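Long-range contacts in beta-lactamase domain protein (Burkholderia ambifaria, PDB 5I0P), which binds two zinc ions and, as a member of the metallo-beta-lactamase superfamily, is probably a metal-dependent hydrolase whose substrate is not established: residues P35-L40 with W54-E59; A64-V69 with H89-P94; N252-Y257 with L339-L344. All coordinates share one frame; numbering follows the deposited sequence.

Interaction 1 of 3, residues P35-L40 with W54-E59; sequences PGVRWL and WLLRDE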
loop_
_atom_site.group_PDB
_atom_site.type_symbol
_atom_site.label_atom_id
_atom_site.label_comp_id
_atom_site.label_asym_id
_atom_site.label_seq_id
_atom_site.Cartn_x
_atom_site.Cartn_y
_atom_site.Cartn_z
ATOM N N PRO A 35 -18.098 -11.394 -9.482
ATOM C CA PRO A 35 -19.220 -11.906 -8.678
ATOM C C PRO A 35 -18.860 -11.923 -7.199
ATOM O O PRO A 35 -17.839 -12.484 -6.792
ATOM C CB PRO A 35 -19.439 -13.313 -9.243
ATOM C CG PRO A 35 -18.888 -13.241 -10.651
ATOM C CD PRO A 35 -17.714 -12.326 -10.557
ATOM N N GLY A 36 -19.664 -11.230 -6.401
ATOM C CA GLY A 36 -19.372 -11.092 -4.992
ATOM C C GLY A 36 -18.258 -10.124 -4.631
ATOM O O GLY A 36 -17.881 -10.052 -3.452
ATOM N N VAL A 37 -17.719 -9.359 -5.580
ATOM C CA VAL A 37 -16.628 -8.418 -5.293
ATOM C C VAL A 37 -17.065 -7.033 -5.727
ATOM O O VAL A 37 -17.302 -6.788 -6.921
ATOM C CB VAL A 37 -15.314 -8.818 -5.963
ATOM C CG1 VAL A 37 -14.192 -7.918 -5.476
ATOM C CG2 VAL A 37 -15.003 -10.235 -5.622
ATOM N N ARG A 38 -17.219 -6.139 -4.756
ATOM C CA ARG A 38 -17.684 -4.781 -5.016
ATOM C C ARG A 38 -16.583 -3.756 -4.766
ATOM O O ARG A 38 -15.791 -3.876 -3.819
ATOM C CB ARG A 38 -18.897 -4.471 -4.166
ATOM C CG ARG A 38 -20.120 -5.295 -4.548
ATOM C CD ARG A 38 -21.345 -4.701 -3.868
ATOM N NE ARG A 38 -22.574 -5.466 -4.042
ATOM C CZ ARG A 38 -23.680 -5.210 -3.345
ATOM N NH1 ARG A 38 -23.672 -4.218 -2.456
ATOM N NH2 ARG A 38 -24.785 -5.929 -3.513
ATOM N N TRP A 39 -16.523 -2.780 -5.660
ATOM C CA TRP A 39 -15.503 -1.733 -5.690
ATOM C C TRP A 39 -16.121 -0.445 -5.155
ATOM O O TRP A 39 -17.167 -0.004 -5.637
ATOM C CB TRP A 39 -14.991 -1.579 -7.126
ATOM C CG TRP A 39 -14.088 -0.395 -7.438
ATOM C CD1 TRP A 39 -13.347 0.345 -6.561
ATOM C CD2 TRP A 39 -13.853 0.174 -8.735
ATOM N NE1 TRP A 39 -12.670 1.330 -7.224
ATOM C CE2 TRP A 39 -12.959 1.256 -8.559
ATOM C CE3 TRP A 39 -14.322 -0.123 -10.028
ATOM C CZ2 TRP A 39 -12.505 2.048 -9.634
ATOM C CZ3 TRP A 39 -13.882 0.645 -11.085
ATOM C CH2 TRP A 39 -12.986 1.732 -10.879
ATOM N N LEU A 40 -15.511 0.122 -4.131
ATOM C CA LEU A 40 -15.850 1.443 -3.637
ATOM C C LEU A 40 -14.670 2.362 -3.897
ATOM O O LEU A 40 -13.507 1.923 -3.880
ATOM C CB LEU A 40 -16.102 1.470 -2.140
ATOM C CG LEU A 40 -16.734 0.497 -1.158
ATOM C CD1 LEU A 40 -16.325 -0.972 -1.275
ATOM C CD2 LEU A 40 -16.254 1.054 0.156
ATOM N N TRP A 54 -12.640 -2.469 -0.986
ATOM C CA TRP A 54 -13.293 -3.658 -1.507
ATOM C C TRP A 54 -14.296 -4.185 -0.487
ATOM O O TRP A 54 -13.969 -4.343 0.702
ATOM C CB TRP A 54 -12.239 -4.715 -1.898
ATOM C CG TRP A 54 -11.108 -4.069 -2.620
ATOM C CD1 TRP A 54 -9.869 -3.785 -2.104
ATOM C CD2 TRP A 54 -11.130 -3.501 -3.948
ATOM N NE1 TRP A 54 -9.106 -3.136 -3.038
ATOM C CE2 TRP A 54 -9.849 -2.928 -4.172
ATOM C CE3 TRP A 54 -12.093 -3.442 -4.970
ATOM C CZ2 TRP A 54 -9.502 -2.307 -5.382
ATOM C CZ3 TRP A 54 -11.754 -2.835 -6.176
ATOM C CH2 TRP A 54 -10.464 -2.267 -6.373
ATOM N N LEU A 55 -15.529 -4.406 -0.960
ATOM C CA LEU A 55 -16.582 -5.092 -0.222
ATOM C C LEU A 55 -16.723 -6.488 -0.820
ATOM O O LEU A 55 -17.040 -6.618 -2.013
ATOM C CB LEU A 55 -17.911 -4.363 -0.330
ATOM C CG LEU A 55 -18.355 -3.289 0.643
ATOM C CD1 LEU A 55 -19.711 -2.724 0.167
ATOM C CD2 LEU A 55 -18.452 -3.811 2.051
ATOM N N LEU A 56 -16.460 -7.522 -0.015
ATOM C CA LEU A 56 -16.526 -8.898 -0.479
ATOM C C LEU A 56 -17.707 -9.611 0.164
ATOM O O LEU A 56 -17.788 -9.700 1.391
ATOM C CB LEU A 56 -15.232 -9.621 -0.168
ATOM C CG LEU A 56 -13.935 -8.959 -0.616
ATOM C CD1 LEU A 56 -12.784 -9.905 -0.305
ATOM C CD2 LEU A 56 -13.984 -8.650 -2.080
ATOM N N ARG A 57 -18.626 -10.103 -0.662
ATOM C CA ARG A 57 -19.727 -10.912 -0.164
ATOM C C ARG A 57 -19.200 -12.164 0.534
ATOM O O ARG A 57 -18.353 -12.889 -0.001
ATOM C CB ARG A 57 -20.639 -11.284 -1.322
ATOM C CG ARG A 57 -21.869 -11.989 -0.872
ATOM C CD ARG A 57 -22.644 -11.125 0.075
ATOM N NE ARG A 57 -23.988 -11.663 0.256
ATOM C CZ ARG A 57 -24.281 -12.707 1.027
ATOM N NH1 ARG A 57 -23.308 -13.315 1.699
ATOM N NH2 ARG A 57 -25.538 -13.142 1.133
ATOM N N ASP A 58 -19.725 -12.446 1.719
ATOM C CA ASP A 58 -19.096 -13.437 2.571
ATOM C C ASP A 58 -20.139 -14.104 3.472
ATOM O O ASP A 58 -21.304 -13.706 3.519
ATOM C CB ASP A 58 -17.963 -12.793 3.385
ATOM C CG ASP A 58 -16.956 -13.814 3.887
ATOM O OD1 ASP A 58 -17.127 -15.012 3.573
ATOM O OD2 ASP A 58 -16.009 -13.420 4.599
ATOM N N GLU A 59 -19.715 -15.167 4.149
ATOM C CA GLU A 59 -20.549 -15.851 5.132
ATOM C C GLU A 59 -19.624 -16.521 6.144
ATOM O O GLU A 59 -18.762 -17.311 5.754
ATOM C CB GLU A 59 -21.490 -16.871 4.453
ATOM C CG GLU A 59 -22.280 -17.711 5.438
ATOM C CD GLU A 59 -23.130 -18.740 4.766
ATOM O OE1 GLU A 59 -23.763 -19.524 5.492
ATOM O OE2 GLU A 59 -23.123 -18.815 3.520
HETATM O O HOH W 1 -17.101 -12.528 -2.348
#
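Trp54 brings CZ3 of its six-membered ring to the CB, CG and CD1 atoms of Trp39, 3.6 Å from Trp39 CD1, and CH2 of Trp54 sits over a face of the Trp39 indole. The ring planes are turned 33° from each other, an oblique pairing. Both side chains point the same way, and Trp39 NE1 finds its acceptor in Asn52. Next along this face, CG1 of Val37, anti to its backbone N (chi1 -172°), meets CD2 of Leu56 at 3.5 Å. On the other face the Leu40 and Leu55 side chains cross at about a right angle, Leu40 CD1 3.6 Å from Leu55 CG.

The backbones are antiparallel, 160° between strand directions. Arg38 and Leu55 form the hydrogen-bonded pair, Arg38 N to Leu55 O at 2.8 Å and Leu55 N to Arg38 O at 2.9 Å. At the Gly36 end, Gly36 O accepts from Arg57 N (2.9 Å) and from a water that also donates to Arg57 O. This pairing joins the two strands of a beta hairpin, 37-43 and 50-60, within one sheet of the alpha-beta/beta-alpha sandwich characteristic of metallo-beta-lactamases.

Interaction 2 of 3, residues A64-V69 with H89-P94; sequences AGWTIV and HLDGLP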
loop_
_atom_site.group_PDB
_atom_site.type_symbol
_atom_site.label_atom_id
_atom_site.label_comp_id
_atom_site.label_asym_id
_atom_site.label_seq_id
_atom_site.Cartn_x
_atom_site.Cartn_y
_atom_site.Cartn_z
ATOM N N ALA A 64 -24.451 -14.690 6.643
ATOM C CA ALA A 64 -24.071 -13.958 5.451
ATOM C C ALA A 64 -23.735 -12.503 5.787
ATOM O O ALA A 64 -24.366 -11.883 6.655
ATOM C CB ALA A 64 -25.191 -14.011 4.407
ATOM N N GLY A 65 -22.724 -11.965 5.086
ATOM C CA GLY A 65 -22.335 -10.579 5.209
ATOM C C GLY A 65 -21.203 -10.157 4.287
ATOM O O GLY A 65 -21.033 -10.687 3.182
ATOM N N TRP A 66 -20.402 -9.204 4.748
ATOM C CA TRP A 66 -19.370 -8.589 3.942
ATOM C C TRP A 66 -18.059 -8.562 4.709
ATOM O O TRP A 66 -18.020 -8.229 5.898
ATOM C CB TRP A 66 -19.791 -7.162 3.564
ATOM C CG TRP A 66 -21.130 -7.166 2.845
ATOM C CD1 TRP A 66 -22.390 -7.075 3.417
ATOM C CD2 TRP A 66 -21.342 -7.285 1.443
ATOM N NE1 TRP A 66 -23.355 -7.145 2.446
ATOM C CE2 TRP A 66 -22.742 -7.262 1.225
ATOM C CE3 TRP A 66 -20.486 -7.413 0.343
ATOM C CZ2 TRP A 66 -23.297 -7.366 -0.044
ATOM C CZ3 TRP A 66 -21.038 -7.500 -0.918
ATOM C CH2 TRP A 66 -22.442 -7.488 -1.101
ATOM N N THR A 67 -16.979 -8.896 4.018
ATOM C CA THR A 67 -15.648 -8.623 4.524
ATOM C C THR A 67 -15.172 -7.349 3.854
ATOM O O THR A 67 -15.262 -7.219 2.628
ATOM C CB THR A 67 -14.682 -9.760 4.242
ATOM O OG1 THR A 67 -15.012 -10.852 5.100
ATOM C CG2 THR A 67 -13.247 -9.294 4.562
ATOM N N ILE A 68 -14.767 -6.384 4.664
ATOM C CA ILE A 68 -14.221 -5.137 4.158
ATOM C C ILE A 68 -12.731 -5.306 3.957
ATOM O O ILE A 68 -12.039 -5.855 4.822
ATOM C CB ILE A 68 -14.515 -3.977 5.122
ATOM C CG1 ILE A 68 -16.014 -3.658 5.129
ATOM C CG2 ILE A 68 -13.715 -2.770 4.719
ATOM C CD1 ILE A 68 -16.379 -2.591 6.136
ATOM N N VAL A 69 -12.221 -4.831 2.828
ATOM C CA VAL A 69 -10.779 -4.710 2.653
ATOM C C VAL A 69 -10.422 -3.236 2.550
ATOM O O VAL A 69 -10.667 -2.596 1.516
ATOM C CB VAL A 69 -10.279 -5.496 1.437
ATOM C CG1 VAL A 69 -8.742 -5.339 1.282
ATOM C CG2 VAL A 69 -10.699 -6.976 1.572
ATOM N N HIS A 89 -26.255 -0.207 0.350
ATOM C CA HIS A 89 -25.579 -1.116 -0.567
ATOM C C HIS A 89 -24.984 -2.352 0.095
ATOM O O HIS A 89 -24.069 -2.976 -0.472
ATOM C CB HIS A 89 -24.497 -0.351 -1.340
ATOM C CG HIS A 89 -25.050 0.772 -2.159
ATOM N ND1 HIS A 89 -24.923 2.096 -1.794
ATOM C CD2 HIS A 89 -25.812 0.763 -3.280
ATOM C CE1 HIS A 89 -25.540 2.856 -2.683
ATOM N NE2 HIS A 89 -26.082 2.072 -3.595
ATOM N N LEU A 90 -25.485 -2.732 1.258
ATOM C CA LEU A 90 -25.049 -3.925 1.964
ATOM C C LEU A 90 -26.118 -5.004 1.950
ATOM O O LEU A 90 -25.966 -6.019 2.634
ATOM C CB LEU A 90 -24.665 -3.575 3.406
ATOM C CG LEU A 90 -23.379 -2.784 3.669
ATOM C CD1 LEU A 90 -23.077 -2.754 5.170
ATOM C CD2 LEU A 90 -22.201 -3.428 2.919
ATOM N N ASP A 91 -27.203 -4.793 1.192
ATOM C CA ASP A 91 -28.355 -5.697 1.114
ATOM C C ASP A 91 -28.927 -5.972 2.497
ATOM O O ASP A 91 -29.519 -7.030 2.739
ATOM C CB ASP A 91 -28.002 -7.015 0.406
ATOM C CG ASP A 91 -27.301 -6.804 -0.944
ATOM O OD1 ASP A 91 -27.432 -5.700 -1.523
ATOM O OD2 ASP A 91 -26.626 -7.742 -1.433
ATOM N N GLY A 92 -28.744 -5.028 3.420
ATOM C CA GLY A 92 -29.159 -5.272 4.785
ATOM C C GLY A 92 -28.348 -6.298 5.559
ATOM O O GLY A 92 -28.792 -6.734 6.622
ATOM N N LEU A 93 -27.198 -6.732 5.053
ATOM C CA LEU A 93 -26.356 -7.683 5.767
ATOM C C LEU A 93 -25.296 -6.955 6.581
ATOM O O LEU A 93 -24.909 -5.828 6.263
ATOM C CB LEU A 93 -25.673 -8.632 4.781
ATOM C CG LEU A 93 -26.552 -9.321 3.748
ATOM C CD1 LEU A 93 -25.735 -10.359 2.980
ATOM C CD2 LEU A 93 -27.725 -9.948 4.462
ATOM N N PRO A 94 -24.790 -7.574 7.639
ATOM C CA PRO A 94 -23.719 -6.937 8.410
ATOM C C PRO A 94 -22.357 -7.133 7.765
ATOM O O PRO A 94 -22.141 -8.012 6.930
ATOM C CB PRO A 94 -23.791 -7.649 9.764
ATOM C CG PRO A 94 -24.246 -9.029 9.394
ATOM C CD PRO A 94 -25.228 -8.849 8.251
#
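Trp66 N donates to Pro94 O at 3.0 Å, in the carbonyl plane but bent at hydrogen (137°), which brings the strand residue Trp66 alongside the end of a loop whose residues Leu90 to Leu93 form a type I' beta turn. A second bond comes from the indole: Trp66 NE1 reaches Leu90 O at 2.8 Å. This donor stands 41° above the carbonyl plane of Leu90, off the lone pairs. Leu93 N, which closes the turn, approaches the same oxygen from the opposite face. Leu90 O is thus gripped by two N-H groups, and the indole is tied directly to the carbonyl that holds the turn together.

The loop links helix 76-88 to strand 95-99, and strand 95-99 runs parallel to and beside strand 63-69. The contact therefore lies on a beta-alpha-beta crossover, where the returning chain comes back to the sheet next to the strand it left. Trp66 N to Pro94 O joins the two just ahead of strand 95-99.

Around the indole, Leu90 CD2 sits over one face, 3.8 Å from the centroid of the five-membered ring, a CH-pi contact. Asp91 OD2 meets the rim in the ring plane, 3.6 Å from Trp66 CZ2, with the carboxylate turned 71° from the indole; Arg38 makes a long, weak ion pair with this oxygen. Leu93 CB packs obliquely at the pyrrole side, 3.6 Å from Trp66 NE1. Its CG is anti to the carbonyl carbon, and the branch carries CD1 to the methyl of Ala64. Beside it, the Pro94 ring places CD 3.5 Å from Ala64 O.

Interaction 3 of 3, residues N252-Y257 with L339-L344; sequences NPLALY and LAHLNL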
loop_
_atom_site.group_PDB
_atom_site.type_symbol
_atom_site.label_atom_id
_atom_site.label_comp_id
_atom_site.label_asym_id
_atom_site.label_seq_id
_atom_site.Cartn_x
_atom_site.Cartn_y
_atom_site.Cartn_z
ATOM N N ASN A 252 17.109 -1.397 2.940
ATOM C CA ASN A 252 17.136 -1.573 1.493
ATOM C C ASN A 252 15.715 -1.783 0.949
ATOM O O ASN A 252 15.401 -2.841 0.387
ATOM C CB ASN A 252 18.048 -2.734 1.107
ATOM C CG ASN A 252 18.523 -2.640 -0.330
ATOM O OD1 ASN A 252 18.053 -1.784 -1.100
ATOM N ND2 ASN A 252 19.450 -3.519 -0.708
ATOM N N PRO A 253 14.825 -0.792 1.106
ATOM C CA PRO A 253 13.439 -1.017 0.689
ATOM C C PRO A 253 13.265 -1.200 -0.808
ATOM O O PRO A 253 12.360 -1.940 -1.219
ATOM C CB PRO A 253 12.701 0.227 1.215
ATOM C CG PRO A 253 13.750 1.263 1.375
ATOM C CD PRO A 253 15.001 0.541 1.727
ATOM N N LEU A 254 14.089 -0.569 -1.651
ATOM C CA LEU A 254 13.857 -0.734 -3.083
ATOM C C LEU A 254 14.237 -2.138 -3.536
ATOM O O LEU A 254 13.556 -2.736 -4.372
ATOM C CB LEU A 254 14.611 0.329 -3.883
ATOM C CG LEU A 254 14.389 0.411 -5.409
ATOM C CD1 LEU A 254 12.932 0.527 -5.754
ATOM C CD2 LEU A 254 15.166 1.575 -6.014
ATOM N N ALA A 255 15.322 -2.690 -3.012
ATOM C CA ALA A 255 15.608 -4.072 -3.356
ATOM C C ALA A 255 14.501 -5.012 -2.863
ATOM O O ALA A 255 14.070 -5.904 -3.596
ATOM C CB ALA A 255 16.964 -4.468 -2.805
ATOM N N LEU A 256 14.029 -4.824 -1.627
ATOM C CA LEU A 256 12.918 -5.626 -1.121
ATOM C C LEU A 256 11.706 -5.506 -2.037
ATOM O O LEU A 256 11.036 -6.502 -2.338
ATOM C CB LEU A 256 12.559 -5.181 0.309
ATOM C CG LEU A 256 13.638 -5.526 1.342
ATOM C CD1 LEU A 256 13.398 -4.914 2.741
ATOM C CD2 LEU A 256 13.708 -7.017 1.410
ATOM N N TYR A 257 11.413 -4.283 -2.485
ATOM C CA TYR A 257 10.240 -4.066 -3.313
ATOM C C TYR A 257 10.401 -4.737 -4.663
ATOM O O TYR A 257 9.481 -5.405 -5.148
ATOM C CB TYR A 257 9.979 -2.585 -3.464
ATOM C CG TYR A 257 8.856 -2.309 -4.421
ATOM C CD1 TYR A 257 7.525 -2.568 -4.068
ATOM C CD2 TYR A 257 9.123 -1.803 -5.710
ATOM C CE1 TYR A 257 6.491 -2.308 -4.972
ATOM C CE2 TYR A 257 8.101 -1.548 -6.602
ATOM C CZ TYR A 257 6.788 -1.803 -6.235
ATOM O OH TYR A 257 5.779 -1.551 -7.147
ATOM N N LEU A 339 17.284 8.279 -0.678
ATOM C CA LEU A 339 18.024 7.344 0.170
ATOM C C LEU A 339 17.780 5.882 -0.209
ATOM O O LEU A 339 18.695 5.051 -0.122
ATOM C CB LEU A 339 17.649 7.556 1.629
ATOM C CG LEU A 339 18.794 7.995 2.512
ATOM C CD1 LEU A 339 18.365 7.806 3.946
ATOM C CD2 LEU A 339 20.061 7.187 2.191
ATOM N N ALA A 340 16.560 5.541 -0.621
ATOM C CA ALA A 340 16.281 4.176 -1.047
ATOM C C ALA A 340 17.100 3.786 -2.281
ATOM O O ALA A 340 17.562 2.648 -2.390
ATOM C CB ALA A 340 14.786 4.010 -1.294
ATOM N N HIS A 341 17.266 4.695 -3.239
ATOM C CA HIS A 341 18.073 4.368 -4.417
ATOM C C HIS A 341 19.555 4.330 -4.075
ATOM O O HIS A 341 20.295 3.462 -4.559
ATOM C CB HIS A 341 17.801 5.374 -5.543
ATOM C CG HIS A 341 16.405 5.301 -6.058
ATOM N ND1 HIS A 341 15.336 5.813 -5.349
ATOM C CD2 HIS A 341 15.876 4.646 -7.119
ATOM C CE1 HIS A 341 14.209 5.526 -5.987
ATOM N NE2 HIS A 341 14.506 4.809 -7.058
ATOM N N LEU A 342 20.012 5.275 -3.255
ATOM C CA LEU A 342 21.403 5.254 -2.833
ATOM C C LEU A 342 21.725 3.993 -2.041
ATOM O O LEU A 342 22.779 3.386 -2.251
ATOM C CB LEU A 342 21.726 6.496 -2.021
ATOM C CG LEU A 342 21.813 7.778 -2.839
ATOM C CD1 LEU A 342 21.719 9.002 -1.913
ATOM C CD2 LEU A 342 23.106 7.790 -3.618
ATOM N N ASN A 343 20.828 3.579 -1.122
ATOM C CA ASN A 343 21.107 2.402 -0.287
ATOM C C ASN A 343 21.133 1.120 -1.106
ATOM O O ASN A 343 21.883 0.193 -0.794
ATOM C CB ASN A 343 20.087 2.271 0.836
ATOM C CG ASN A 343 20.478 3.057 2.027
ATOM O OD1 ASN A 343 21.417 3.873 1.936
ATOM N ND2 ASN A 343 19.774 2.861 3.149
ATOM N N LEU A 344 20.301 1.023 -2.129
ATOM C CA LEU A 344 20.344 -0.174 -2.952
ATOM C C LEU A 344 21.712 -0.305 -3.613
ATOM O O LEU A 344 22.343 -1.374 -3.563
ATOM C CB LEU A 344 19.215 -0.137 -3.983
ATOM C CG LEU A 344 18.991 -1.295 -4.946
ATOM C CD1 LEU A 344 17.584 -1.156 -5.559
ATOM C CD2 LEU A 344 20.048 -1.386 -6.069
HETATM O O HOH W 2 16.471 0.408 -1.020
HETATM O O HOH W 3 21.060 -3.738 -3.204
#
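Asn252 OD1 accepts from a water at 2.7 Å; Asn252 holds the N-cap position of helix 253-260, and OD1 also accepts a weak capping bond from Ala255 N (3.5 Å). The same water accepts from Leu254 N and donates to Ala340 O at 2.8 Å, bridging the first turn of one helix to a backbone carbonyl of the other. A second water joins Asn252 ND2 to Leu344 O. No direct hydrogen bond crosses between the two segments.

The short helical segments lie 81° apart with their axes 8.6 Å from each other at closest approach. They join a helix of the metallo-beta-lactamase fold to helix 333-347, in the region matching the metallo-beta-lactamase-like C-terminal family.

Leu254 and Leu344 carry much of the apolar packing. Leu254 CG is anti to the backbone N (chi1 -174°), which sends the side chain toward the second helix, where CD2 sits over a face of the His341 ring, 3.7 Å from the centroid and 28° off the normal, a CH-pi contact. His341 ND1 is hydrogen-bonded to Glu337 O one turn earlier. The Leu344 side chain meets Leu254 at a slant, its CD1 3.6 Å from Leu254 CG, while CG of Pro253 meets the methyl of Ala340 at 4.0 Å.

Interactions 1 and 2 are neighbours in one sheet, their centres 8 Å apart: strand 50-60 takes part in the first and pairs with strand 63-69 of the second, probably through Trp54 O and Val69 N, 2.8 Å apart. Strand 50-60 is the second strand of the hairpin, and the crossover starts from its sheet neighbour, strand 63-69. Interaction 3 lies on the opposite side of the chain's centre, about 35 Å from interaction 1 and about 40 Å from interaction 2, centre to centre. The zinc site falls nearer to two of them: the Trp54 side chain is about 10 Å from a zinc ion, and that of Pro253 about 12 Å, whereas interaction 2 is remote from the metal-binding residues.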